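Local coordinates for De novo designed protein Foldit4 (Synthetic construct, PDB 6WI5), which is a computationally designed protein with no assigned biological function, built as a compact two-helix, four-strand alpha/beta fold, at residues I9-E14 against R18-R23; R71-L76 against S80-R85. One frame throughout, in Å; residues are numbered along the deposited sequence.

Contact 1 (I9-E14 against R18-R23); sequences IRVQRE and RRLIKR
Glu14 O and Arg18 N are joined through one water, the polar link between 9-14 and 18-23. The water donates to Glu14 O at 2.7 Å and accepts from Arg18 N at 3.0 Å, and the angle of about 111° between its two partners is close to tetrahedral. Direct spacing from Glu14 O to Arg18 N is 4.7 Å, too long for a bond, although the two stand in the i to i+4 relation of an alpha-helical pair. The water therefore takes up the amide in the first turn of helix 17-31, where the preceding turn offers no direct helical acceptor.

Apart from this water the contact is apolar and depends on one methyl group. Leu20 CD2 lies 3.7 Å from Val11 CG2 and 3.8 Å from Ile9 CG2, while those two methyls are 4.3 Å from each other; the two nearly equal distances place CD2 astride the pair. The approaches differ: Ile9 and Leu20 meet tip to tip, whereas Val11 and Leu20 pass alongside in opposite directions. With its CG trans to the backbone N (chi1 177°), Leu20 reaches from the helix toward the strand, and its other methyl, CD1, turns to Ile73 and Leu76 of helix 59-76. Ile9 and Val11 aim their CB atoms at the helix, while that of the intervening Arg10 points away, the two-residue alternation expected of a strand.

Backbone hydrogen bonds to Val48 and Val50 on one edge and to Glu81 on the other place 9-11 inside the sheet. The pair is thus the first beta-alpha unit of a ferredoxin-like fold, a helix packed on one face of a four-stranded antiparallel sheet.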
loop_
_atom_site.group_PDB
_atom_site.type_symbol
_atom_site.label_atom_id
_atom_site.label_comp_id
_atom_site.label_asym_id
_atom_site.label_seq_id
_atom_site.Cartn_x
_atom_site.Cartn_y
_atom_site.Cartn_z
ATOM N N ILE A 9 2.380 3.956 -5.348
ATOM C CA ILE A 9 2.973 5.105 -4.674
ATOM C C ILE A 9 4.164 5.577 -5.494
ATOM O O ILE A 9 5.102 4.807 -5.735
ATOM C CB ILE A 9 3.404 4.761 -3.240
ATOM C CG1 ILE A 9 2.261 4.072 -2.496
ATOM C CG2 ILE A 9 3.854 6.017 -2.504
ATOM C CD1 ILE A 9 2.721 2.977 -1.571
ATOM N N ARG A 10 4.130 6.838 -5.917
ATOM C CA ARG A 10 5.252 7.453 -6.618
ATOM C C ARG A 10 6.180 8.082 -5.586
ATOM O O ARG A 10 5.802 9.036 -4.898
ATOM C CB ARG A 10 4.763 8.490 -7.626
ATOM C CG ARG A 10 4.302 7.896 -8.947
ATOM C CD ARG A 10 3.866 8.978 -9.922
ATOM N NE ARG A 10 4.431 8.773 -11.254
ATOM C CZ ARG A 10 5.556 9.339 -11.681
ATOM N NH1 ARG A 10 5.999 9.098 -12.907
ATOM N NH2 ARG A 10 6.235 10.151 -10.882
ATOM N N VAL A 11 7.392 7.545 -5.475
ATOM C CA VAL A 11 8.378 8.008 -4.506
ATOM C C VAL A 11 9.378 8.906 -5.218
ATOM O O VAL A 11 9.820 8.603 -6.333
ATOM C CB VAL A 11 9.084 6.822 -3.821
ATOM C CG1 VAL A 11 9.947 7.309 -2.667
ATOM C CG2 VAL A 11 8.061 5.806 -3.337
ATOM N N GLN A 12 9.735 10.018 -4.573
ATOM C CA GLN A 12 10.637 10.985 -5.190
ATOM C C GLN A 12 12.030 10.394 -5.382
ATOM O O GLN A 12 12.542 10.330 -6.505
ATOM C CB GLN A 12 10.701 12.257 -4.342
ATOM N N ARG A 13 12.656 9.953 -4.296
ATOM C CA ARG A 13 14.006 9.410 -4.333
ATOM C C ARG A 13 14.009 7.985 -3.798
ATOM O O ARG A 13 13.277 7.662 -2.856
ATOM C CB ARG A 13 14.971 10.292 -3.532
ATOM C CG ARG A 13 15.451 11.518 -4.301
ATOM C CD ARG A 13 15.833 12.673 -3.384
ATOM N NE ARG A 13 16.773 12.281 -2.337
ATOM C CZ ARG A 13 16.444 12.131 -1.058
ATOM N NH1 ARG A 13 15.195 12.344 -0.664
ATOM N NH2 ARG A 13 17.363 11.771 -0.172
ATOM N N GLU A 14 14.841 7.138 -4.409
ATOM C CA GLU A 14 14.879 5.721 -4.062
ATOM C C GLU A 14 15.312 5.485 -2.620
ATOM O O GLU A 14 15.021 4.420 -2.064
ATOM C CB GLU A 14 15.815 4.982 -5.023
ATOM C CG GLU A 14 15.766 3.465 -4.926
ATOM C CD GLU A 14 16.785 2.791 -5.825
ATOM O OE1 GLU A 14 17.503 3.508 -6.555
ATOM O OE2 GLU A 14 16.869 1.545 -5.802
ATOM N N ARG A 18 12.842 2.049 1.318
ATOM C CA ARG A 18 12.958 1.026 2.353
ATOM C C ARG A 18 12.064 1.338 3.548
ATOM O O ARG A 18 11.352 0.460 4.050
ATOM C CB ARG A 18 14.416 0.893 2.790
ATOM C CG ARG A 18 14.636 -0.076 3.936
ATOM C CD ARG A 18 16.072 -0.010 4.426
ATOM N NE ARG A 18 16.491 1.367 4.669
ATOM C CZ ARG A 18 16.242 2.037 5.791
ATOM N NH1 ARG A 18 15.574 1.457 6.778
ATOM N NH2 ARG A 18 16.662 3.288 5.923
ATOM N N ARG A 19 12.091 2.587 4.021
ATOM C CA ARG A 19 11.250 2.962 5.154
ATOM C C ARG A 19 9.772 2.890 4.794
ATOM O O ARG A 19 8.941 2.499 5.622
ATOM C CB ARG A 19 11.608 4.365 5.641
ATOM C CG ARG A 19 12.565 4.391 6.819
ATOM C CD ARG A 19 12.063 5.339 7.897
ATOM N NE ARG A 19 11.913 6.704 7.400
ATOM C CZ ARG A 19 11.346 7.689 8.088
ATOM N NH1 ARG A 19 10.867 7.462 9.303
ATOM N NH2 ARG A 19 11.252 8.901 7.558
ATOM N N LEU A 20 9.425 3.266 3.562
ATOM C CA LEU A 20 8.027 3.233 3.141
ATOM C C LEU A 20 7.489 1.809 3.135
ATOM O O LEU A 20 6.398 1.543 3.652
ATOM C CB LEU A 20 7.884 3.872 1.760
ATOM C CG LEU A 20 6.482 3.841 1.147
ATOM C CD1 LEU A 20 5.498 4.597 2.024
ATOM C CD2 LEU A 20 6.500 4.410 -0.262
ATOM N N ILE A 21 8.245 0.874 2.555
ATOM C CA ILE A 21 7.805 -0.518 2.513
ATOM C C ILE A 21 7.725 -1.097 3.919
ATOM O O ILE A 21 6.790 -1.837 4.250
ATOM C CB ILE A 21 8.739 -1.345 1.612
ATOM C CG1 ILE A 21 8.583 -0.918 0.151
ATOM C CG2 ILE A 21 8.470 -2.834 1.775
ATOM C CD1 ILE A 21 9.464 -1.690 -0.798
ATOM N N LYS A 22 8.700 -0.771 4.769
ATOM C CA LYS A 22 8.684 -1.275 6.139
ATOM C C LYS A 22 7.457 -0.781 6.892
ATOM O O LYS A 22 6.806 -1.552 7.606
ATOM C CB LYS A 22 9.964 -0.860 6.867
ATOM C CG LYS A 22 10.061 -1.373 8.294
ATOM C CD LYS A 22 11.314 -0.856 8.985
ATOM C CE LYS A 22 11.417 -1.389 10.406
ATOM N NZ LYS A 22 12.615 -0.863 11.116
ATOM N N ARG A 23 7.118 0.501 6.735
ATOM C CA ARG A 23 5.961 1.053 7.431
ATOM C C ARG A 23 4.662 0.421 6.944
ATOM O O ARG A 23 3.758 0.155 7.743
ATOM C CB ARG A 23 5.919 2.570 7.251
ATOM C CG ARG A 23 4.739 3.245 7.930
ATOM C CD ARG A 23 4.987 3.448 9.416
ATOM N NE ARG A 23 6.124 4.331 9.658
ATOM C CZ ARG A 23 6.072 5.657 9.582
ATOM N NH1 ARG A 23 4.935 6.262 9.262
ATOM N NH2 ARG A 23 7.158 6.380 9.820
HETATM O O HOH W 1 15.426 2.725 -0.018
#

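Contact 2 (R71-L76 against S80-R85); sequences REIKKL and SEVEVR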
loop_
_atom_site.group_PDB
_atom_site.type_symbol
_atom_site.label_atom_id
_atom_site.label_comp_id
_atom_site.label_asym_id
_atom_site.label_seq_id
_atom_site.Cartn_x
_atom_site.Cartn_y
_atom_site.Cartn_z
ATOM N N ARG A 71 -2.480 7.154 5.555
ATOM C CA ARG A 71 -2.018 8.106 6.563
ATOM C C ARG A 71 -0.526 7.936 6.835
ATOM O O ARG A 71 0.198 8.927 6.995
ATOM C CB ARG A 71 -2.812 7.938 7.858
ATOM C CG ARG A 71 -4.290 8.277 7.755
ATOM C CD ARG A 71 -4.929 8.291 9.138
ATOM N NE ARG A 71 -6.379 8.139 9.080
ATOM C CZ ARG A 71 -7.012 6.982 9.244
ATOM N NH1 ARG A 71 -8.336 6.931 9.175
ATOM N NH2 ARG A 71 -6.321 5.873 9.481
ATOM N N GLU A 72 -0.054 6.691 6.889
ATOM C CA GLU A 72 1.369 6.456 7.115
ATOM C C GLU A 72 2.203 6.902 5.923
ATOM O O GLU A 72 3.335 7.370 6.099
ATOM C CB GLU A 72 1.619 4.979 7.420
ATOM C CG GLU A 72 0.941 4.483 8.686
ATOM C CD GLU A 72 1.448 5.179 9.938
ATOM O OE1 GLU A 72 2.602 5.656 9.936
ATOM O OE2 GLU A 72 0.686 5.249 10.926
ATOM N N ILE A 73 1.667 6.763 4.707
ATOM C CA ILE A 73 2.366 7.260 3.525
ATOM C C ILE A 73 2.513 8.774 3.595
ATOM O O ILE A 73 3.575 9.326 3.278
ATOM C CB ILE A 73 1.626 6.823 2.247
ATOM C CG1 ILE A 73 1.706 5.305 2.068
ATOM C CG2 ILE A 73 2.191 7.535 1.031
ATOM C CD1 ILE A 73 0.837 4.784 0.944
ATOM N N LYS A 74 1.457 9.468 4.023
ATOM C CA LYS A 74 1.497 10.924 4.072
ATOM C C LYS A 74 2.448 11.427 5.151
ATOM O O LYS A 74 3.059 12.490 4.988
ATOM C CB LYS A 74 0.092 11.479 4.300
ATOM C CG LYS A 74 -0.169 12.802 3.605
ATOM C CD LYS A 74 -0.099 12.641 2.094
ATOM C CE LYS A 74 -1.138 11.645 1.599
ATOM N NZ LYS A 74 -1.044 11.420 0.129
ATOM N N LYS A 75 2.589 10.684 6.251
ATOM C CA LYS A 75 3.526 11.086 7.296
ATOM C C LYS A 75 4.972 10.963 6.832
ATOM O O LYS A 75 5.821 11.764 7.236
ATOM C CB LYS A 75 3.298 10.253 8.557
ATOM N N LEU A 76 5.271 9.972 5.989
ATOM C CA LEU A 76 6.630 9.822 5.478
ATOM C C LEU A 76 6.934 10.856 4.402
ATOM O O LEU A 76 8.056 11.369 4.325
ATOM C CB LEU A 76 6.830 8.408 4.934
ATOM C CG LEU A 76 6.884 7.291 5.976
ATOM C CD1 LEU A 76 6.778 5.931 5.310
ATOM C CD2 LEU A 76 8.162 7.386 6.792
ATOM N N SER A 80 3.472 12.734 -1.534
ATOM C CA SER A 80 3.431 11.444 -2.210
ATOM C C SER A 80 2.202 11.342 -3.105
ATOM O O SER A 80 1.083 11.650 -2.685
ATOM C CB SER A 80 3.433 10.304 -1.193
ATOM O OG SER A 80 4.744 10.036 -0.732
ATOM N N GLU A 81 2.418 10.908 -4.344
ATOM C CA GLU A 81 1.339 10.640 -5.286
ATOM C C GLU A 81 0.919 9.182 -5.128
ATOM O O GLU A 81 1.735 8.275 -5.325
ATOM C CB GLU A 81 1.800 10.927 -6.714
ATOM C CG GLU A 81 0.802 11.690 -7.568
ATOM C CD GLU A 81 1.361 12.035 -8.937
ATOM O OE1 GLU A 81 2.415 12.705 -9.001
ATOM O OE2 GLU A 81 0.752 11.626 -9.949
ATOM N N VAL A 82 -0.345 8.968 -4.773
ATOM C CA VAL A 82 -0.878 7.641 -4.491
ATOM C C VAL A 82 -2.112 7.409 -5.350
ATOM O O VAL A 82 -2.967 8.293 -5.480
ATOM C CB VAL A 82 -1.227 7.474 -2.996
ATOM C CG1 VAL A 82 -1.733 6.068 -2.723
ATOM C CG2 VAL A 82 -0.021 7.792 -2.128
ATOM N N GLU A 83 -2.203 6.219 -5.939
ATOM C CA GLU A 83 -3.381 5.795 -6.684
ATOM C C GLU A 83 -3.868 4.480 -6.096
ATOM O O GLU A 83 -3.071 3.559 -5.886
ATOM C CB GLU A 83 -3.073 5.629 -8.175
ATOM C CG GLU A 83 -4.306 5.380 -9.036
ATOM C CD GLU A 83 -3.966 5.097 -10.489
ATOM O OE1 GLU A 83 -3.310 4.069 -10.759
ATOM O OE2 GLU A 83 -4.351 5.907 -11.358
ATOM N N VAL A 84 -5.167 4.393 -5.826
ATOM C CA VAL A 84 -5.764 3.232 -5.177
ATOM C C VAL A 84 -6.790 2.624 -6.121
ATOM O O VAL A 84 -7.676 3.328 -6.620
ATOM C CB VAL A 84 -6.416 3.604 -3.834
ATOM C CG1 VAL A 84 -7.049 2.377 -3.192
ATOM C CG2 VAL A 84 -5.387 4.229 -2.902
ATOM N N ARG A 85 -6.672 1.319 -6.356
ATOM C CA ARG A 85 -7.605 0.582 -7.200
ATOM C C ARG A 85 -8.181 -0.565 -6.384
ATOM O O ARG A 85 -7.431 -1.412 -5.888
ATOM C CB ARG A 85 -6.916 0.058 -8.462
ATOM C CG ARG A 85 -7.879 -0.495 -9.494
ATOM C CD ARG A 85 -7.209 -0.668 -10.845
ATOM N NE ARG A 85 -6.249 -1.766 -10.850
ATOM C CZ ARG A 85 -5.580 -2.166 -11.927
ATOM N NH1 ARG A 85 -4.725 -3.176 -11.844
ATOM N NH2 ARG A 85 -5.768 -1.556 -13.090
HETATM O O HOH W 2 5.650 8.336 1.249
#
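Van der Waals packing between 71-76 and 80-85 centres on Ile73 CG2. Its apolar partner is Val82 CG2 at 3.9 Å, the two side chains meeting tip to tip, and it also touches Ser80 through the serine CB at 3.8 Å. Ile73 CG1 stands beside the backbone N (chi1 -67°), which leaves CG2 anti to that N and points it from the helix at Ser80 and Val82.

The polar part runs through a water, which donates to Ile73 O at 3.1 Å and hydrogen-bonds Ser80 OG at 2.8 Å. It thereby serves a carbonyl in the last turn of helix 59-76. The serine hydroxyl also makes a weak hydrogen bond to Asp77, in the turn between the segments.

The one charged group is exposed Lys74. It is bent at chi2 and chi3 (64° and 60°), which folds the chain back and brings NZ within 3.5 Å of Ser80 O, a loose electrostatic approach at most.

Helix and strand thus share no direct hydrogen bond or salt bridge here: one methyl, Ile73 CG2, carries the packing, and a water joins Ile73 O to the hydroxyl of the same serine that packs on Ile73.

Overall arrangement
Contact 1 is the more fully buried, with all three touching side chains enclosed, although its centre lies farther from that of the chain (about 10 Å against 8 Å); in contact 2 Ile73 is buried and Lys74 lies exposed. Each joins a helix to a strand on the same sheet face, and strands 3-11 and 81-87 are antiparallel neighbours. The chain order reverses: strand then helix in contact 1, helix then strand in contact 2. Ile9 and Leu20 both touch Ile73, so the apolar centres merge where the two helices meet the sheet, while an Arg23-Glu72 salt bridge joins the helices. Water bridges main chain to main chain in contact 1, but main chain to a serine hydroxyl in contact 2.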